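Local coordinates for regulatory protein CII (Enterobacteria phage lambda, PDB 1ZS4) that activates transcription of the phage repressor and integrase genes by binding promoter DNA as a helix-turn-helix homotetramer, so that lambda can establish latency, at the interface of chains A and B. Residues are numbered along the deposited sequence; one frame, centred on the assembly and turned at random. Chains: chain A/B, Regulatory protein CII.

The interface of chains A and B. Residues chain A 62-65, 68; chain B 67, 70.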
ATOM      1  N   GLY A  62      -4.472  -4.626 -17.847  1.00 20.90           N
ATOM      2  CA  GLY A  62      -5.461  -5.100 -16.890  1.00 21.96           C
ATOM      3  C   GLY A  62      -5.042  -6.275 -16.035  1.00 21.05           C
ATOM      4  O   GLY A  62      -3.861  -6.457 -15.764  1.00 21.43           O
ATOM      5  N   VAL A  63      -6.024  -7.074 -15.618  1.00 20.29           N
ATOM      6  CA  VAL A  63      -5.780  -8.229 -14.757  1.00 19.62           C
ATOM      7  C   VAL A  63      -6.247  -9.522 -15.426  1.00 19.46           C
ATOM      8  O   VAL A  63      -7.426  -9.660 -15.742  1.00 20.47           O
ATOM      9  CB  VAL A  63      -6.542  -8.062 -13.414  1.00 19.26           C
ATOM     10  CG1 VAL A  63      -6.173  -9.181 -12.461  1.00 18.71           C
ATOM     11  CG2 VAL A  63      -6.214  -6.694 -12.790  1.00 19.81           C
ATOM     12  N   VAL A  64      -5.330 -10.460 -15.641  1.00 19.97           N
ATOM     13  CA  VAL A  64      -5.696 -11.733 -16.273  1.00 21.98           C
ATOM     14  C   VAL A  64      -6.530 -12.574 -15.299  1.00 22.57           C
ATOM     15  O   VAL A  64      -6.436 -12.402 -14.083  1.00 20.12           O
ATOM     16  CB  VAL A  64      -4.442 -12.535 -16.707  1.00 22.88           C
ATOM     17  CG1 VAL A  64      -3.669 -11.760 -17.772  1.00 24.41           C
ATOM     18  CG2 VAL A  64      -3.546 -12.815 -15.505  1.00 24.25           C
ATOM     19  N   ASP A  65      -7.342 -13.482 -15.834  1.00 22.52           N
ATOM     20  CA  ASP A  65      -8.208 -14.323 -14.997  1.00 25.28           C
ATOM     21  C   ASP A  65      -7.541 -14.961 -13.778  1.00 24.60           C
ATOM     22  O   ASP A  65      -8.074 -14.880 -12.669  1.00 25.65           O
ATOM     23  CB  ASP A  65      -8.849 -15.445 -15.826  1.00 26.52           C
ATOM     24  CG  ASP A  65      -9.793 -14.932 -16.892  1.00 30.36           C
ATOM     25  OD1 ASP A  65     -10.372 -13.830 -16.730  1.00 29.78           O
ATOM     26  OD2 ASP A  65      -9.971 -15.658 -17.895  1.00 31.35           O
ATOM     27  N   MET A  68      -6.945 -12.344 -11.193  1.00 18.98           N
ATOM     28  CA  MET A  68      -8.193 -11.829 -10.640  1.00 18.07           C
ATOM     29  C   MET A  68      -8.793 -12.823  -9.644  1.00 17.01           C
ATOM     30  O   MET A  68      -9.329 -12.424  -8.607  1.00 17.07           O
ATOM     31  CB  MET A  68      -9.211 -11.550 -11.750  1.00 14.63           C
ATOM     32  CG  MET A  68     -10.541 -10.935 -11.259  1.00 16.02           C
ATOM     33  SD  MET A  68     -10.393  -9.480 -10.166  1.00 11.83           S
ATOM     34  CE  MET A  68      -9.992  -8.211 -11.360  1.00 16.96           C
TER
ATOM     35  N   ASP B  67     -11.955  -3.064 -13.677  1.00 27.43           N
ATOM     36  CA  ASP B  67     -11.706  -4.319 -12.994  1.00 26.93           C
ATOM     37  C   ASP B  67     -12.251  -4.395 -11.572  1.00 25.23           C
ATOM     38  O   ASP B  67     -12.362  -5.490 -11.022  1.00 26.17           O
ATOM     39  CB  ASP B  67     -10.219  -4.656 -13.008  1.00 26.45           C
ATOM     40  CG  ASP B  67      -9.760  -5.153 -14.364  1.00 27.45           C
ATOM     41  OD1 ASP B  67     -10.589  -5.764 -15.078  1.00 26.76           O
ATOM     42  OD2 ASP B  67      -8.580  -4.949 -14.711  1.00 28.02           O
ATOM     43  N   ARG B  70     -15.516  -6.277 -11.505  1.00 21.82           N
ATOM     44  CA  ARG B  70     -15.192  -7.671 -11.703  1.00 21.05           C
ATOM     45  C   ARG B  70     -14.759  -8.290 -10.364  1.00 20.20           C
ATOM     46  O   ARG B  70     -15.245  -9.355  -9.970  1.00 18.18           O
ATOM     47  CB  ARG B  70     -14.066  -7.728 -12.716  1.00 23.43           C
ATOM     48  CG  ARG B  70     -13.780  -9.046 -13.339  1.00 24.69           C
ATOM     49  CD  ARG B  70     -12.792  -8.767 -14.450  1.00 25.18           C
ATOM     50  NE  ARG B  70     -11.952  -9.907 -14.749  1.00 25.68           N
ATOM     51  CZ  ARG B  70     -10.692  -9.800 -15.144  1.00 26.01           C
ATOM     52  NH1 ARG B  70     -10.139  -8.598 -15.277  1.00 25.06           N
ATOM     53  NH2 ARG B  70      -9.988 -10.890 -15.411  1.00 25.86           N
TER
HETATM   54  O   HOH W   1      -8.553  -6.219 -16.978  1.00 26.22           O
HETATM   55  O   HOH W   2     -12.115 -12.666 -14.335  1.00 34.73           O
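B:Arg70, from helix 67-80 of one subunit, reaches end-on to the segment that leads into helix 65-78 of the other and clasps the backbone carbonyl of A:Val63 with both terminal nitrogens. B:Arg70 NH2 lies 2.9 Å from A:Val63 O. B:Arg70 NH1 meets the same oxygen, A:Val63 O, at 3.0 Å. The two bonds differ at the acceptor: NH1 comes in the carbonyl plane on a lone pair, whereas NH2 stands above that plane; both are moderately bent at hydrogen. B:Arg70 NH2 also reaches A:Asp65 OD1 at 3.2 Å, a salt bridge whose hydrogen bond is weak; the carboxylate and guanidinium planes stand 77° apart. Water 2 sits at the guanidinium edge, 2.8 Å from B:Arg70 NE, and links both NE and NH2 to A:Asp65 OD1. Over one guanidinium face lies A:Met68, its CG 3.8 Å above the plane and toward the rim. CG of A:Met68 is anti to the backbone N (chi1 -177°), and bends at chi2 and chi3 carry its methyl CE on to CB and the backbone O of B:Asp67. The arginine reaches across with CG anti to its own backbone N (chi1 -165°) and the chain extended from CG to NE. Its rotation is steadied by B:Asp67 OD1, which accepts a hydrogen bond from B:Arg70 NH1 at 2.9 Å, a salt bridge within chain B; the nitrogen approaches from above the carboxylate plane, while OD1 lies in the guanidinium plane. B:Asp67 OD2 lies beside CG2 of A:Val63 and meets water 1 at 2.6 Å; the water in turn bonds to the backbone N of A:Val63. A:Val63 is thus held at its O directly and at its N through water. The two carboxylates, one from each chain, probably stabilise the arginine's positive charge. In an interface that is not an exact two-fold, this polar clamp ties the start of one C-terminal helix to its counterpart, probably helping to hold the CII homotetramer together.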